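Local structure of tryparedoxin (Leishmania major, 3S9F) at residues F53-S58 and K122-E127; S89-E94 and N98-K103. The protein probably acts as a thioredoxin-fold disulfide reductase that passes electrons to tryparedoxin peroxidase in the parasite's peroxide-detoxification pathway. One frame throughout, in Å; residues are numbered along the deposited sequence.

Contact 1 (F53-S58 and K122-E127)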
ATOM      1  N   PHE A  53     -13.359  -6.489  -1.977  1.00 15.10           N
ATOM      2  CA  PHE A  53     -13.341  -5.493  -0.897  1.00 14.99           C
ATOM      3  C   PHE A  53     -14.771  -5.335  -0.397  1.00 14.89           C
ATOM      4  O   PHE A  53     -15.691  -5.127  -1.192  1.00 15.33           O
ATOM      5  CB  PHE A  53     -12.823  -4.147  -1.393  1.00 15.47           C
ATOM      6  CG  PHE A  53     -11.359  -4.141  -1.695  1.00 16.04           C
ATOM      7  CD1 PHE A  53     -10.429  -4.346  -0.679  1.00 17.86           C
ATOM      8  CD2 PHE A  53     -10.913  -3.929  -2.998  1.00 18.10           C
ATOM      9  CE1 PHE A  53      -9.076  -4.327  -0.950  1.00 17.10           C
ATOM     10  CE2 PHE A  53      -9.549  -3.915  -3.280  1.00 20.47           C
ATOM     11  CZ  PHE A  53      -8.636  -4.126  -2.261  1.00 19.73           C
ATOM     12  N   TYR A  54     -14.976  -5.444   0.918  1.00 14.69           N
ATOM     13  CA  TYR A  54     -16.316  -5.316   1.474  1.00 14.06           C
ATOM     14  C   TYR A  54     -16.342  -4.018   2.264  1.00 13.62           C
ATOM     15  O   TYR A  54     -15.624  -3.882   3.261  1.00 14.74           O
ATOM     16  CB  TYR A  54     -16.603  -6.491   2.426  1.00 14.93           C
ATOM     17  CG  TYR A  54     -17.962  -6.461   3.083  1.00 16.33           C
ATOM     18  CD1 TYR A  54     -18.102  -6.780   4.436  1.00 16.51           C
ATOM     19  CD2 TYR A  54     -19.113  -6.138   2.345  1.00 18.46           C
ATOM     20  CE1 TYR A  54     -19.392  -6.749   5.062  1.00 17.83           C
ATOM     21  CE2 TYR A  54     -20.375  -6.101   2.946  1.00 18.52           C
ATOM     22  CZ  TYR A  54     -20.498  -6.428   4.294  1.00 18.24           C
ATOM     23  OH  TYR A  54     -21.747  -6.393   4.864  1.00 20.03           O
ATOM     24  N   PHE A  55     -17.134  -3.062   1.787  1.00 13.51           N
ATOM     25  CA  PHE A  55     -17.265  -1.742   2.432  1.00 14.09           C
ATOM     26  C   PHE A  55     -18.471  -1.799   3.332  1.00 14.74           C
ATOM     27  O   PHE A  55     -19.586  -2.028   2.865  1.00 15.26           O
ATOM     28  CB  PHE A  55     -17.434  -0.655   1.349  1.00 14.86           C
ATOM     29  CG  PHE A  55     -16.245  -0.561   0.393  1.00 14.23           C
ATOM     30  CD1 PHE A  55     -16.137  -1.428  -0.719  1.00 15.24           C
ATOM     31  CD2 PHE A  55     -15.233   0.347   0.629  1.00 15.27           C
ATOM     32  CE1 PHE A  55     -15.034  -1.364  -1.578  1.00 13.45           C
ATOM     33  CE2 PHE A  55     -14.127   0.447  -0.220  1.00 13.48           C
ATOM     34  CZ  PHE A  55     -14.022  -0.424  -1.350  1.00 15.07           C
ATOM     35  N   SER A  56     -18.266  -1.632   4.643  1.00 15.54           N
ATOM     36  CA  SER A  56     -19.353  -1.791   5.580  1.00 16.52           C
ATOM     37  C   SER A  56     -18.957  -1.078   6.870  1.00 17.81           C
ATOM     38  O   SER A  56     -17.824  -0.628   7.008  1.00 18.58           O
ATOM     39  CB  SER A  56     -19.583  -3.279   5.858  1.00 16.55           C
ATOM     40  OG  SER A  56     -20.767  -3.451   6.595  1.00 19.32           O
ATOM     41  N   ALA A  57     -19.890  -0.981   7.809  1.00 18.62           N
ATOM     42  CA  ALA A  57     -19.607  -0.352   9.109  1.00 19.67           C
ATOM     43  C   ALA A  57     -20.546  -0.914  10.151  1.00 21.38           C
ATOM     44  O   ALA A  57     -21.706  -1.277   9.847  1.00 21.16           O
ATOM     45  CB  ALA A  57     -19.774   1.162   9.028  1.00 20.60           C
ATOM     46  N   SER A  58     -20.053  -0.959  11.388  1.00 22.29           N
ATOM     47  CA  SER A  58     -20.813  -1.488  12.520  1.00 24.10           C
ATOM     48  C   SER A  58     -22.111  -0.701  12.759  1.00 25.64           C
ATOM     49  O   SER A  58     -23.057  -1.239  13.309  1.00 26.71           O
ATOM     50  CB  SER A  58     -19.948  -1.433  13.782  1.00 24.75           C
ATOM     51  OG  SER A  58     -19.790  -0.075  14.183  1.00 25.31           O
ATOM     52  N   LYS A 122     -13.107   6.000  -2.950  1.00 20.41           N
ATOM     53  CA  LYS A 122     -13.147   6.942  -4.069  1.00 22.39           C
ATOM     54  C   LYS A 122     -12.991   6.187  -5.390  1.00 22.91           C
ATOM     55  O   LYS A 122     -13.760   6.404  -6.337  1.00 23.71           O
ATOM     56  CB  LYS A 122     -12.082   8.029  -3.916  1.00 23.71           C
ATOM     57  CG  LYS A 122     -12.066   9.019  -5.094  1.00 29.05           C
ATOM     58  CD  LYS A 122     -11.443  10.348  -4.709  0.80 33.00           C
ATOM     59  CE  LYS A 122     -11.843  11.428  -5.698  0.80 35.94           C
ATOM     60  NZ  LYS A 122     -11.848  12.725  -5.002  0.80 41.03           N
ATOM     61  N   LYS A 123     -12.020   5.285  -5.438  1.00 22.23           N
ATOM     62  CA  LYS A 123     -11.691   4.549  -6.661  1.00 23.83           C
ATOM     63  C   LYS A 123     -12.894   3.835  -7.262  1.00 24.04           C
ATOM     64  O   LYS A 123     -13.138   3.949  -8.479  1.00 25.93           O
ATOM     65  CB  LYS A 123     -10.581   3.525  -6.415  1.00 22.67           C
ATOM     66  CG  LYS A 123     -10.249   2.710  -7.673  1.00 25.84           C
ATOM     67  CD  LYS A 123      -9.253   1.573  -7.415  1.00 27.98           C
ATOM     68  CE  LYS A 123      -9.002   0.783  -8.718  1.00 30.02           C
ATOM     69  NZ  LYS A 123      -8.366   1.649  -9.755  1.00 35.03           N
ATOM     70  N   TYR A 124     -13.626   3.113  -6.411  1.00 22.61           N
ATOM     71  CA  TYR A 124     -14.746   2.285  -6.833  1.00 22.67           C
ATOM     72  C   TYR A 124     -16.086   2.976  -6.693  1.00 24.09           C
ATOM     73  O   TYR A 124     -17.126   2.322  -6.746  1.00 24.38           O
ATOM     74  CB  TYR A 124     -14.736   0.941  -6.069  1.00 21.08           C
ATOM     75  CG  TYR A 124     -13.526   0.090  -6.427  1.00 21.56           C
ATOM     76  CD1 TYR A 124     -12.525  -0.182  -5.483  1.00 22.66           C
ATOM     77  CD2 TYR A 124     -13.387  -0.452  -7.706  1.00 23.85           C
ATOM     78  CE1 TYR A 124     -11.411  -0.964  -5.807  1.00 22.42           C
ATOM     79  CE2 TYR A 124     -12.292  -1.242  -8.038  1.00 23.50           C
ATOM     80  CZ  TYR A 124     -11.311  -1.497  -7.087  1.00 23.09           C
ATOM     81  OH  TYR A 124     -10.222  -2.266  -7.454  1.00 25.42           O
ATOM     82  N   SER A 125     -16.047   4.295  -6.498  1.00 25.06           N
ATOM     83  CA  SER A 125     -17.268   5.121  -6.402  1.00 26.74           C
ATOM     84  C   SER A 125     -18.258   4.500  -5.419  1.00 25.15           C
ATOM     85  O   SER A 125     -19.445   4.332  -5.737  1.00 26.79           O
ATOM     86  CB  SER A 125     -17.925   5.266  -7.774  1.00 29.66           C
ATOM     87  OG  SER A 125     -17.066   5.885  -8.708  1.00 32.57           O
ATOM     88  N   VAL A 126     -17.770   4.137  -4.234  1.00 23.37           N
ATOM     89  CA  VAL A 126     -18.617   3.535  -3.212  1.00 21.98           C
ATOM     90  C   VAL A 126     -19.360   4.658  -2.500  1.00 22.64           C
ATOM     91  O   VAL A 126     -18.811   5.338  -1.618  1.00 21.69           O
ATOM     92  CB  VAL A 126     -17.812   2.690  -2.205  1.00 20.85           C
ATOM     93  CG1 VAL A 126     -18.778   2.006  -1.219  1.00 21.06           C
ATOM     94  CG2 VAL A 126     -16.991   1.645  -2.956  1.00 20.40           C
ATOM     95  N   GLU A 127     -20.620   4.838  -2.876  1.00 23.14           N
ATOM     96  CA  GLU A 127     -21.388   5.969  -2.366  0.50 25.30           C
ATOM     97  C   GLU A 127     -22.287   5.583  -1.208  1.00 25.12           C
ATOM     98  O   GLU A 127     -22.815   6.451  -0.506  1.00 26.49           O
ATOM     99  CB  GLU A 127     -22.198   6.605  -3.488  0.50 27.50           C
ATOM    100  CG  GLU A 127     -21.355   7.420  -4.435  0.50 29.88           C
ATOM    101  CD  GLU A 127     -21.929   7.419  -5.819  0.50 33.48           C
ATOM    102  OE1 GLU A 127     -23.076   6.947  -5.980  0.50 33.93           O
ATOM    103  OE2 GLU A 127     -21.239   7.893  -6.739  0.50 36.07           O
TER

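Contact 2 (S89-E94 and N98-K103)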
ATOM      1  N   SER A  89     -13.291  -0.953   6.085  1.00 15.01           N
ATOM      2  CA  SER A  89     -14.251  -0.497   7.084  1.00 16.36           C
ATOM      3  C   SER A  89     -14.508   0.994   7.080  1.00 16.50           C
ATOM      4  O   SER A  89     -13.572   1.790   7.039  1.00 16.70           O
ATOM      5  CB  SER A  89     -13.782  -0.891   8.483  1.00 17.14           C
ATOM      6  OG  SER A  89     -14.706  -0.369   9.425  1.00 19.88           O
ATOM      7  N   TRP A  90     -15.787   1.361   7.131  1.00 17.22           N
ATOM      8  CA  TRP A  90     -16.170   2.745   7.323  1.00 18.58           C
ATOM      9  C   TRP A  90     -16.335   3.107   8.811  1.00 20.02           C
ATOM     10  O   TRP A  90     -16.811   4.195   9.130  1.00 22.07           O
ATOM     11  CB  TRP A  90     -17.454   3.046   6.559  1.00 19.79           C
ATOM     12  CG  TRP A  90     -17.268   3.253   5.068  1.00 19.52           C
ATOM     13  CD1 TRP A  90     -16.212   2.866   4.277  1.00 19.08           C
ATOM     14  CD2 TRP A  90     -18.201   3.901   4.205  1.00 21.04           C
ATOM     15  NE1 TRP A  90     -16.445   3.242   2.957  1.00 18.84           N
ATOM     16  CE2 TRP A  90     -17.663   3.872   2.894  1.00 20.27           C
ATOM     17  CE3 TRP A  90     -19.456   4.492   4.414  1.00 22.65           C
ATOM     18  CZ2 TRP A  90     -18.335   4.431   1.794  1.00 20.72           C
ATOM     19  CZ3 TRP A  90     -20.122   5.048   3.337  1.00 24.42           C
ATOM     20  CH2 TRP A  90     -19.564   4.998   2.029  1.00 22.45           C
ATOM     21  N   ASP A  91     -15.911   2.220   9.705  1.00 19.87           N
ATOM     22  CA  ASP A  91     -15.875   2.560  11.134  1.00 22.93           C
ATOM     23  C   ASP A  91     -14.684   3.462  11.380  1.00 24.84           C
ATOM     24  O   ASP A  91     -13.574   3.182  10.917  1.00 24.49           O
ATOM     25  CB  ASP A  91     -15.743   1.312  11.997  1.00 22.60           C
ATOM     26  CG  ASP A  91     -17.063   0.620  12.221  1.00 24.37           C
ATOM     27  OD1 ASP A  91     -17.918   1.202  12.919  1.00 25.55           O
ATOM     28  OD2 ASP A  91     -17.243  -0.506  11.720  1.00 23.14           O
ATOM     29  N   GLU A  92     -14.914   4.534  12.123  1.00 27.46           N
ATOM     30  CA  GLU A  92     -13.834   5.442  12.466  1.00 29.83           C
ATOM     31  C   GLU A  92     -13.434   5.324  13.922  1.00 30.40           C
ATOM     32  O   GLU A  92     -12.406   5.863  14.327  1.00 31.15           O
ATOM     33  CB  GLU A  92     -14.191   6.873  12.085  1.00 31.74           C
ATOM     34  CG  GLU A  92     -14.150   7.068  10.575  1.00 34.81           C
ATOM     35  CD  GLU A  92     -14.491   8.485  10.141  1.00 41.63           C
ATOM     36  OE1 GLU A  92     -14.159   9.448  10.870  1.00 45.69           O
ATOM     37  OE2 GLU A  92     -15.089   8.632   9.055  1.00 44.91           O
ATOM     38  N   GLU A  93     -14.246   4.607  14.697  1.00 30.37           N
ATOM     39  CA  GLU A  93     -13.885   4.268  16.070  1.00 31.92           C
ATOM     40  C   GLU A  93     -13.273   2.881  16.100  1.00 29.40           C
ATOM     41  O   GLU A  93     -13.869   1.933  15.602  1.00 26.71           O
ATOM     42  CB  GLU A  93     -15.109   4.331  17.002  1.00 33.72           C
ATOM     43  CG  GLU A  93     -15.789   5.702  17.069  1.00 38.71           C
ATOM     44  CD  GLU A  93     -14.926   6.771  17.748  1.00 43.23           C
ATOM     45  OE1 GLU A  93     -14.050   6.423  18.568  1.00 46.95           O
ATOM     46  OE2 GLU A  93     -15.123   7.966  17.455  1.00 47.24           O
ATOM     47  N   GLU A  94     -12.095   2.765  16.711  1.00 29.20           N
ATOM     48  CA  GLU A  94     -11.359   1.504  16.714  1.00 28.24           C
ATOM     49  C   GLU A  94     -12.045   0.389  17.502  1.00 27.64           C
ATOM     50  O   GLU A  94     -11.968  -0.776  17.118  1.00 26.38           O
ATOM     51  CB  GLU A  94      -9.923   1.708  17.207  1.00 28.99           C
ATOM     52  CG  GLU A  94      -9.038   0.479  17.062  1.00 30.85           C
ATOM     53  CD  GLU A  94      -7.559   0.819  17.158  1.00 34.59           C
ATOM     54  OE1 GLU A  94      -7.234   1.968  17.559  1.00 37.22           O
ATOM     55  OE2 GLU A  94      -6.726  -0.060  16.839  1.00 33.69           O
ATOM     56  N   ASN A  98     -13.251  -3.115  15.806  1.00 21.19           N
ATOM     57  CA  ASN A  98     -12.862  -4.446  16.279  1.00 21.50           C
ATOM     58  C   ASN A  98     -14.041  -5.352  16.640  1.00 22.57           C
ATOM     59  O   ASN A  98     -14.003  -6.559  16.354  1.00 22.95           O
ATOM     60  CB  ASN A  98     -11.834  -4.378  17.409  1.00 23.27           C
ATOM     61  CG  ASN A  98     -10.429  -4.207  16.887  1.00 24.64           C
ATOM     62  OD1 ASN A  98      -9.893  -5.097  16.218  1.00 26.51           O
ATOM     63  ND2 ASN A  98      -9.831  -3.051  17.159  1.00 26.33           N
ATOM     64  N   ALA A  99     -15.070  -4.767  17.245  1.00 23.31           N
ATOM     65  CA  ALA A  99     -16.309  -5.506  17.637  1.00 25.50           C
ATOM     66  C   ALA A  99     -16.959  -6.123  16.390  1.00 23.74           C
ATOM     67  O   ALA A  99     -17.456  -7.264  16.415  1.00 24.34           O
ATOM     68  CB  ALA A  99     -17.296  -4.589  18.341  1.00 25.94           C
ATOM     69  N   TYR A 100     -16.986  -5.331  15.323  1.00 22.63           N
ATOM     70  CA  TYR A 100     -17.589  -5.726  14.047  1.00 21.64           C
ATOM     71  C   TYR A 100     -16.738  -6.722  13.277  1.00 21.03           C
ATOM     72  O   TYR A 100     -17.249  -7.732  12.784  1.00 19.96           O
ATOM     73  CB  TYR A 100     -17.897  -4.470  13.211  1.00 21.41           C
ATOM     74  CG  TYR A 100     -18.735  -4.679  11.953  1.00 22.18           C
ATOM     75  CD1 TYR A 100     -19.800  -5.591  11.924  1.00 24.06           C
ATOM     76  CD2 TYR A 100     -18.482  -3.926  10.819  1.00 20.30           C
ATOM     77  CE1 TYR A 100     -20.569  -5.760  10.741  1.00 24.16           C
ATOM     78  CE2 TYR A 100     -19.247  -4.071   9.652  1.00 20.33           C
ATOM     79  CZ  TYR A 100     -20.276  -4.975   9.633  1.00 21.14           C
ATOM     80  OH  TYR A 100     -21.026  -5.102   8.500  1.00 21.15           O
ATOM     81  N   TYR A 101     -15.439  -6.456  13.178  1.00 20.18           N
ATOM     82  CA  TYR A 101     -14.563  -7.362  12.439  1.00 19.45           C
ATOM     83  C   TYR A 101     -14.489  -8.727  13.127  1.00 20.68           C
ATOM     84  O   TYR A 101     -14.323  -9.758  12.477  1.00 20.60           O
ATOM     85  CB  TYR A 101     -13.159  -6.770  12.291  1.00 18.68           C
ATOM     86  CG  TYR A 101     -12.187  -7.724  11.618  1.00 18.26           C
ATOM     87  CD1 TYR A 101     -12.429  -8.220  10.323  1.00 16.31           C
ATOM     88  CD2 TYR A 101     -11.020  -8.117  12.270  1.00 19.93           C
ATOM     89  CE1 TYR A 101     -11.520  -9.090   9.709  1.00 17.15           C
ATOM     90  CE2 TYR A 101     -10.116  -8.994  11.678  1.00 19.05           C
ATOM     91  CZ  TYR A 101     -10.373  -9.472  10.399  1.00 18.64           C
ATOM     92  OH  TYR A 101      -9.488 -10.342   9.813  1.00 19.09           O
ATOM     93  N   ALA A 102     -14.666  -8.738  14.442  1.00 21.84           N
ATOM     94  CA  ALA A 102     -14.684 -10.000  15.208  1.00 23.20           C
ATOM     95  C   ALA A 102     -15.754 -10.986  14.729  1.00 24.64           C
ATOM     96  O   ALA A 102     -15.621 -12.200  14.921  1.00 25.75           O
ATOM     97  CB  ALA A 102     -14.888  -9.708  16.713  1.00 25.15           C
ATOM     98  N   LYS A 103     -16.811 -10.455  14.117  1.00 24.56           N
ATOM     99  CA  LYS A 103     -17.912 -11.265  13.589  1.00 25.44           C
ATOM    100  C   LYS A 103     -17.584 -11.865  12.206  1.00 23.96           C
ATOM    101  O   LYS A 103     -18.341 -12.682  11.681  1.00 25.10           O
ATOM    102  CB  LYS A 103     -19.176 -10.406  13.499  1.00 25.59           C
ATOM    103  CG  LYS A 103     -19.667  -9.955  14.874  1.00 30.34           C
ATOM    104  CD  LYS A 103     -20.903  -9.087  14.784  1.00 34.56           C
ATOM    105  CE  LYS A 103     -21.551  -8.995  16.150  1.00 36.92           C
ATOM    106  NZ  LYS A 103     -22.561  -7.917  16.223  1.00 39.28           N
TER
HETATM  107  O   HOH W   1      -7.281  -2.533  15.860  1.00  9.87           O

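Contact 1 (F53-S58 and K122-E127)
The first torsions of Phe-55 and Val-126 bring their side chains face to methyl. Phe-55 CG is anti to its carbonyl carbon (chi1 -61°), and the ring leaves the strand toward 122-127. Val-126 has CG1 anti to the backbone N (chi1 -176°), which leaves CG2 to face the ring. Val-126 CG2 sits over the middle of one face, 3.8 Å from the centroid of the Phe-55 ring and only 8° off the ring normal. This is a CH-pi contact. The second methyl, Val-126 CG1, lies at the base of the Phe-55 side chain, 3.9 Å from Phe-55 CB. The two methyls of Val-126 thus touch both the ring and CB of Phe-55.

Tyr-124 makes looser contacts. Tyr-124 CE1 is 4.1 Å from Phe-53 CD2, and the two side chains cross at about a right angle. Tyr-124 CD1 is 4.4 Å from Phe-55 CZ. Both approaches are oblique and neither is a stack. The aliphatic chain of Lys-123 lies against one face of the tyrosine, with CD 3.6 Å above the ring plane. No hydrogen bond joins the two segments, so the contact is apolar.

A Schellman motif ends helix 114-123, with Ser-125 at positive phi as its C-prime residue. Ser-125 N bonds to Lys-122 O at 3.1 Å, and Val-126 N bonds to Thr-121 O. The turn leads from the helix end to Val-126. His-27 of the second subunit packs on Tyr-124. Within the thioredoxin fold, the contact joins interior strand 50-56 to the chain just after helix 114-123. Leu-120 of that helix touches Phe-53 and Phe-55, and Ile-133 of the adjacent antiparallel strand 131-136 touches Phe-55 and Tyr-124.

Contact 2 (S89-E94 and N98-K103)
Hydrogen bonds link Glu-94 and Asn-98 within the first turn of helix 94-101. Asn-98 N donates to Glu-94 O at 3.0 Å, the i to i+4 bond of the helix. The amide ND2 of Asn-98 reaches the same Glu-94 O at 3.1 Å, but this bond is weak, with an N-H...O angle of 131°. A water closes a second link. It donates to Glu-94 OE2 at 2.7 Å and accepts from Asn-98 ND2 at 2.9 Å. The other end of the amide, OD1, bonds to Arg-35.

Packing is of two kinds. The Glu-94 and Asn-98 side chains run side by side, and CG of Glu-94 is 3.6 Å from ND2 of Asn-98. Tyr-100 has CG anti to its backbone N (chi1 -170°), which turns the ring toward the loop. There Tyr-100 CD2 lies 3.7 Å from Asp-91 OD2, with carboxylate and ring planes 74° apart. The contact links the loop after strand 83-89 to helix 94-101, which follows it in the thioredoxin fold.

Within the loop, Ser-89 OG accepts from Asp-91 N at 2.9 Å, forming an ST turn. The Asn-98 amide has partners at both ends, though its direct bond through ND2 is weak. The buried Asp-91 and Tyr-100 have their side-chain oxygens hydrogen-bonded outside the two segments, to Ser-58 and Thr-67 among others.

Contacts 1 and 2 have centres 14 Å apart and meet through the end of segment 53-58. Ser-56 OG and Tyr-100 OH are 2.5 Å apart, and Ser-58 OG and Asp-91 OD1 2.6 Å, both probable hydrogen bonds. The Tyr-100 ring also packs on the backbone there, with Tyr-100 CD2 3.4 Å from Ser-58 N. Segment 53-58 leads to the redox motif. Its Cys-60 and Cys-63 form a disulfide in a structure of this protein but appear as free thiols in this model. Ser-56 and Tyr-100 both touch the motif; the Phe-55 packing of contact 1 only lies near it. Magnesium ions lie about 6 Å from the Tyr-124 side chain and about 5 Å from that of Glu-94.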